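Local structure of putative hexulose 6 phosphate synthase (Salmonella typhimurium, 3F4W) at residues K145-I151 and D175-P181; S169-V173 and E199-I203. The protein is of unestablished function but has the TIM-barrel fold of the orotidine 5'-phosphate decarboxylase / HUMPS family. All coordinates share one frame. Residue numbers count along the deposited sequence, not the author numbering.

Both contacts lie outside the closed barrel of eight parallel strands, the TIM barrel, with their centres about 15 Å apart. Along the chain the segments come in the order 145-151, 169-173, 175-181 and 199-203, so the two pairings interlock. Contact 1 joins helix 147-156 to helix 173-177 and the turn after it. Contact 2 joins the loop that follows strand 161-165, at the C-terminal end of the barrel strands, to helix 196-209. The chain around helix 173-177 takes part in both, Tyr-176 packing in contact 1 and Val-173, at the junction of loop and helix, in contact 2. The side chains of Pro-146 and Ser-169 are about 6 and 8 Å from a bound malonate ion.

Contact 1: K145-I151 and D175-P181; sequences KPIDDLI and DYALLGP
Tyr-176 (chi1 m, chi2 -87°) lays its ring across Ile-147 where helix 147-156 of the TIM barrel's outer layer meets helix 173-177 and the turn after it. Lys-145 is extended (-135/157); helical bonds follow, Leu-150 N to Pro-146 O and Ile-151 N to Ile-147 O, both 2.9 Å. The CA atoms of Ile-147 and Tyr-176 lie 7.1 Å apart, those of Leu-150 and Pro-181 8.4 Å, those of Ile-151 and Leu-179 7.8 Å. Ile-147 (t, t) places CD1 over one ring face, a CH-pi contact 4.1 Å from the centroid and 14° off the normal. Leu-150 (t, p) meets the ring edge, its CD2 3.8 Å from Tyr-176 CD1 and 4.0 Å from Pro-181 CG. A type I turn runs from Ala-177 to Gly-180, where phi is positive (81°). Leu-179 (m, t) brings CD1 to 4.0 Å from both Ile-147 CG1 and Leu-150 CD2. Val-164 of strand 161-165 touches Pro-146, Tyr-176 and Pro-181. Pro-146 CD is 3.1 Å from Tyr-176 OH.

Contact 2: S169-V173 and E199-I203; sequences SSQTV and EARKI
The carboxylate of Glu-199 reaches from helix 196-209 of the TIM barrel to the loop before helix 173-177. With chi1 t and chi2 p, it takes two hydrogen bonds from one residue: Ser-170 N gives to Glu-199 OE1 (2.9 Å, 158° at the hydrogen) and Ser-170 OG, in rotamer p, gives to Glu-199 OE2 (2.9 Å). Glu-199 OE2 also meets Lys-202 NZ in a long salt bridge of 3.6 Å, within the helix. Other polar groups of the loop bond within it. Ser-169, extended at -137/-179, forms an ST turn: its OG accepts from Gln-171 N at 3.2 Å. Ser-169 N donates to Thr-172 OG1 (3.2 Å), while Ser-169 O receives Thr-172 N (3.1 Å) and, weakly, Val-173 N (2.8 Å). The backbones come close, the CA atoms of Ser-170 and Ile-203 being 5.0 Å apart. Ile-203 N bonds back to Glu-199 O (3.1 Å), and its side chain (m, t) packs against the loop, CG1 3.7 Å from Ser-170 N. Glu-199 also touches Ala-189 and Ile-190 of helix 188-191. On the apolar side, Val-173 CG2 sits 4.0 Å from Ile-203 CG2.

Contact 1: K145-I151 and D175-P181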
loop_
_atom_site.group_PDB
_atom_site.type_symbol
_atom_site.label_atom_id
_atom_site.label_comp_id
_atom_site.label_asym_id
_atom_site.label_seq_id
_atom_site.Cartn_x
_atom_site.Cartn_y
_atom_site.Cartn_z
ATOM N N LYS A 145 2.150 18.314 -10.844
ATOM C CA LYS A 145 1.254 17.704 -11.819
ATOM C C LYS A 145 1.962 16.602 -12.604
ATOM O O LYS A 145 3.186 16.596 -12.701
ATOM C CB LYS A 145 0.657 18.765 -12.748
ATOM C CG LYS A 145 1.675 19.645 -13.439
ATOM C CD LYS A 145 0.991 20.802 -14.163
ATOM C CE LYS A 145 1.962 21.553 -15.071
ATOM N NZ LYS A 145 1.279 22.621 -15.860
ATOM N N PRO A 146 1.185 15.659 -13.161
ATOM C CA PRO A 146 1.734 14.451 -13.793
ATOM C C PRO A 146 2.235 14.646 -15.221
ATOM O O PRO A 146 2.920 13.764 -15.734
ATOM C CB PRO A 146 0.536 13.490 -13.823
ATOM C CG PRO A 146 -0.604 14.208 -13.163
ATOM C CD PRO A 146 -0.284 15.655 -13.156
ATOM N N ILE A 147 1.908 15.766 -15.855
ATOM C CA ILE A 147 2.152 15.899 -17.290
ATOM C C ILE A 147 3.616 15.707 -17.714
ATOM O O ILE A 147 3.886 15.068 -18.734
ATOM C CB ILE A 147 1.562 17.210 -17.866
ATOM C CG1 ILE A 147 1.296 17.051 -19.366
ATOM C CG2 ILE A 147 2.467 18.397 -17.560
ATOM C CD1 ILE A 147 0.224 17.974 -19.894
ATOM N N ASP A 148 4.561 16.230 -16.937
ATOM C CA ASP A 148 5.968 16.070 -17.290
ATOM C C ASP A 148 6.342 14.593 -17.286
ATOM O O ASP A 148 7.034 14.120 -18.188
ATOM C CB ASP A 148 6.887 16.863 -16.354
ATOM C CG ASP A 148 8.257 17.141 -16.972
ATOM O OD1 ASP A 148 8.533 16.640 -18.082
ATOM O OD2 ASP A 148 9.057 17.869 -16.351
ATOM N N ASP A 149 5.872 13.862 -16.280
ATOM C CA ASP A 149 6.125 12.425 -16.213
ATOM C C ASP A 149 5.441 11.672 -17.355
ATOM O O ASP A 149 5.984 10.701 -17.875
ATOM C CB ASP A 149 5.712 11.851 -14.850
ATOM C CG ASP A 149 6.728 12.153 -13.755
ATOM O OD1 ASP A 149 7.834 12.639 -14.075
ATOM O OD2 ASP A 149 6.424 11.897 -12.572
ATOM N N LEU A 150 4.254 12.124 -17.754
ATOM C CA LEU A 150 3.552 11.491 -18.866
ATOM C C LEU A 150 4.329 11.668 -20.171
ATOM O O LEU A 150 4.400 10.752 -20.990
ATOM C CB LEU A 150 2.133 12.045 -19.020
ATOM C CG LEU A 150 1.306 11.427 -20.152
ATOM C CD1 LEU A 150 1.201 9.918 -19.980
ATOM C CD2 LEU A 150 -0.077 12.043 -20.216
ATOM N N ILE A 151 4.908 12.849 -20.353
ATOM C CA ILE A 151 5.718 13.136 -21.534
ATOM C C ILE A 151 6.902 12.179 -21.638
ATOM O O ILE A 151 7.152 11.597 -22.691
ATOM C CB ILE A 151 6.228 14.587 -21.522
ATOM C CG1 ILE A 151 5.054 15.560 -21.647
ATOM C CG2 ILE A 151 7.245 14.806 -22.636
ATOM C CD1 ILE A 151 5.441 17.008 -21.452
ATOM N N ASP A 175 -5.266 18.868 -22.209
ATOM C CA ASP A 175 -3.804 18.822 -22.250
ATOM C C ASP A 175 -3.316 17.380 -22.297
ATOM O O ASP A 175 -2.389 17.047 -23.032
ATOM C CB ASP A 175 -3.204 19.513 -21.024
ATOM C CG ASP A 175 -3.543 20.991 -20.959
ATOM O OD1 ASP A 175 -3.351 21.604 -19.886
ATOM O OD2 ASP A 175 -4.000 21.541 -21.982
ATOM N N TYR A 176 -3.952 16.528 -21.503
ATOM C CA TYR A 176 -3.543 15.134 -21.377
ATOM C C TYR A 176 -4.048 14.281 -22.526
ATOM O O TYR A 176 -3.320 13.432 -23.039
ATOM C CB TYR A 176 -4.015 14.566 -20.035
ATOM C CG TYR A 176 -3.301 15.206 -18.869
ATOM C CD1 TYR A 176 -2.084 14.705 -18.416
ATOM C CD2 TYR A 176 -3.821 16.332 -18.247
ATOM C CE1 TYR A 176 -1.417 15.298 -17.361
ATOM C CE2 TYR A 176 -3.161 16.934 -17.193
ATOM C CZ TYR A 176 -1.959 16.412 -16.754
ATOM O OH TYR A 176 -1.298 17.011 -15.707
ATOM N N ALA A 177 -5.295 14.508 -22.923
ATOM C CA ALA A 177 -5.908 13.733 -23.990
ATOM C C ALA A 177 -5.107 13.866 -25.279
ATOM O O ALA A 177 -4.905 12.887 -26.001
ATOM C CB ALA A 177 -7.348 14.177 -24.209
ATOM N N LEU A 178 -4.649 15.083 -25.557
ATOM C CA LEU A 178 -3.872 15.366 -26.764
ATOM C C LEU A 178 -2.621 14.507 -26.876
ATOM O O LEU A 178 -2.137 14.253 -27.978
ATOM C CB LEU A 178 -3.477 16.844 -26.821
ATOM C CG LEU A 178 -4.556 17.822 -27.288
ATOM C CD1 LEU A 178 -4.207 19.252 -26.899
ATOM C CD2 LEU A 178 -4.768 17.702 -28.791
ATOM N N LEU A 179 -2.096 14.066 -25.737
ATOM C CA LEU A 179 -0.879 13.262 -25.729
ATOM C C LEU A 179 -1.181 11.797 -26.023
ATOM O O LEU A 179 -0.293 11.027 -26.390
ATOM C CB LEU A 179 -0.147 13.406 -24.394
ATOM C CG LEU A 179 0.415 14.802 -24.124
ATOM C CD1 LEU A 179 0.963 14.925 -22.709
ATOM C CD2 LEU A 179 1.488 15.141 -25.146
ATOM N N GLY A 180 -2.441 11.414 -25.853
ATOM C CA GLY A 180 -2.890 10.087 -26.223
ATOM C C GLY A 180 -2.606 8.964 -25.242
ATOM O O GLY A 180 -2.131 7.898 -25.642
ATOM N N PRO A 181 -2.904 9.183 -23.950
ATOM C CA PRO A 181 -2.832 8.057 -23.014
ATOM C C PRO A 181 -3.961 7.086 -23.333
ATOM O O PRO A 181 -4.899 7.460 -24.033
ATOM C CB PRO A 181 -3.094 8.706 -21.648
ATOM C CG PRO A 181 -3.222 10.195 -21.899
ATOM C CD PRO A 181 -3.519 10.371 -23.341
#

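Contact 2: S169-V173 and E199-I203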
loop_
_atom_site.group_PDB
_atom_site.type_symbol
_atom_site.label_atom_id
_atom_site.label_comp_id
_atom_site.label_asym_id
_atom_site.label_seq_id
_atom_site.Cartn_x
_atom_site.Cartn_y
_atom_site.Cartn_z
ATOM N N SER A 169 -8.781 17.445 -14.265
ATOM C CA SER A 169 -10.161 17.924 -14.239
ATOM C C SER A 169 -10.622 18.317 -15.639
ATOM O O SER A 169 -9.865 18.207 -16.601
ATOM C CB SER A 169 -10.294 19.126 -13.300
ATOM O OG SER A 169 -9.719 20.286 -13.879
ATOM N N SER A 170 -11.860 18.785 -15.752
ATOM C CA SER A 170 -12.376 19.224 -17.044
ATOM C C SER A 170 -11.553 20.391 -17.577
ATOM O O SER A 170 -11.478 20.607 -18.787
ATOM C CB SER A 170 -13.843 19.636 -16.929
ATOM O OG SER A 170 -13.983 20.749 -16.067
ATOM N N GLN A 171 -10.939 21.141 -16.666
ATOM C CA GLN A 171 -10.149 22.311 -17.041
ATOM C C GLN A 171 -8.811 21.945 -17.682
ATOM O O GLN A 171 -8.264 22.723 -18.463
ATOM C CB GLN A 171 -9.923 23.222 -15.831
ATOM C CG GLN A 171 -11.133 24.066 -15.464
ATOM C CD GLN A 171 -11.429 25.138 -16.500
ATOM O OE1 GLN A 171 -10.737 26.154 -16.573
ATOM N NE2 GLN A 171 -12.463 24.917 -17.302
ATOM N N THR A 172 -8.289 20.762 -17.367
ATOM C CA THR A 172 -6.962 20.370 -17.841
ATOM C C THR A 172 -6.939 19.071 -18.642
ATOM O O THR A 172 -5.902 18.697 -19.188
ATOM C CB THR A 172 -5.995 20.190 -16.665
ATOM O OG1 THR A 172 -6.522 19.201 -15.771
ATOM C CG2 THR A 172 -5.817 21.504 -15.919
ATOM N N VAL A 173 -8.070 18.378 -18.705
ATOM C CA VAL A 173 -8.109 17.065 -19.340
ATOM C C VAL A 173 -7.646 17.096 -20.801
ATOM O O VAL A 173 -7.021 16.149 -21.283
ATOM C CB VAL A 173 -9.509 16.411 -19.232
ATOM C CG1 VAL A 173 -10.576 17.311 -19.844
ATOM C CG2 VAL A 173 -9.505 15.036 -19.890
ATOM N N GLU A 199 -19.529 17.376 -14.486
ATOM C CA GLU A 199 -18.079 17.264 -14.583
ATOM C C GLU A 199 -17.686 15.974 -15.293
ATOM O O GLU A 199 -16.771 15.964 -16.115
ATOM C CB GLU A 199 -17.428 17.330 -13.198
ATOM C CG GLU A 199 -15.910 17.145 -13.207
ATOM C CD GLU A 199 -15.171 18.307 -13.855
ATOM O OE1 GLU A 199 -13.926 18.375 -13.730
ATOM O OE2 GLU A 199 -15.836 19.160 -14.484
ATOM N N ALA A 200 -18.386 14.890 -14.980
ATOM C CA ALA A 200 -18.119 13.606 -15.618
ATOM C C ALA A 200 -18.402 13.687 -17.113
ATOM O O ALA A 200 -17.649 13.155 -17.928
ATOM C CB ALA A 200 -18.954 12.506 -14.974
ATOM N N ARG A 201 -19.487 14.368 -17.469
ATOM C CA ARG A 201 -19.842 14.549 -18.871
ATOM C C ARG A 201 -18.767 15.314 -19.640
ATOM O O ARG A 201 -18.376 14.911 -20.732
ATOM C CB ARG A 201 -21.176 15.281 -19.010
ATOM C CG ARG A 201 -21.612 15.441 -20.456
ATOM C CD ARG A 201 -22.626 16.558 -20.627
ATOM N NE ARG A 201 -22.006 17.881 -20.633
ATOM C CZ ARG A 201 -22.232 18.818 -19.717
ATOM N NH1 ARG A 201 -23.068 18.584 -18.712
ATOM N NH2 ARG A 201 -21.625 19.994 -19.812
ATOM N N LYS A 202 -18.303 16.421 -19.067
ATOM C CA LYS A 202 -17.345 17.290 -19.749
ATOM C C LYS A 202 -15.989 16.617 -19.954
ATOM O O LYS A 202 -15.308 16.863 -20.954
ATOM C CB LYS A 202 -17.177 18.610 -18.995
ATOM C CG LYS A 202 -18.488 19.341 -18.764
ATOM C CD LYS A 202 -18.314 20.849 -18.820
ATOM C CE LYS A 202 -17.465 21.361 -17.671
ATOM N NZ LYS A 202 -18.163 21.203 -16.368
ATOM N N ILE A 203 -15.603 15.766 -19.010
ATOM C CA ILE A 203 -14.330 15.060 -19.111
ATOM C C ILE A 203 -14.427 13.935 -20.137
ATOM O O ILE A 203 -13.577 13.814 -21.018
ATOM C CB ILE A 203 -13.870 14.523 -17.732
ATOM C CG1 ILE A 203 -13.498 15.690 -16.816
ATOM C CG2 ILE A 203 -12.685 13.572 -17.881
ATOM C CD1 ILE A 203 -13.299 15.297 -15.369
#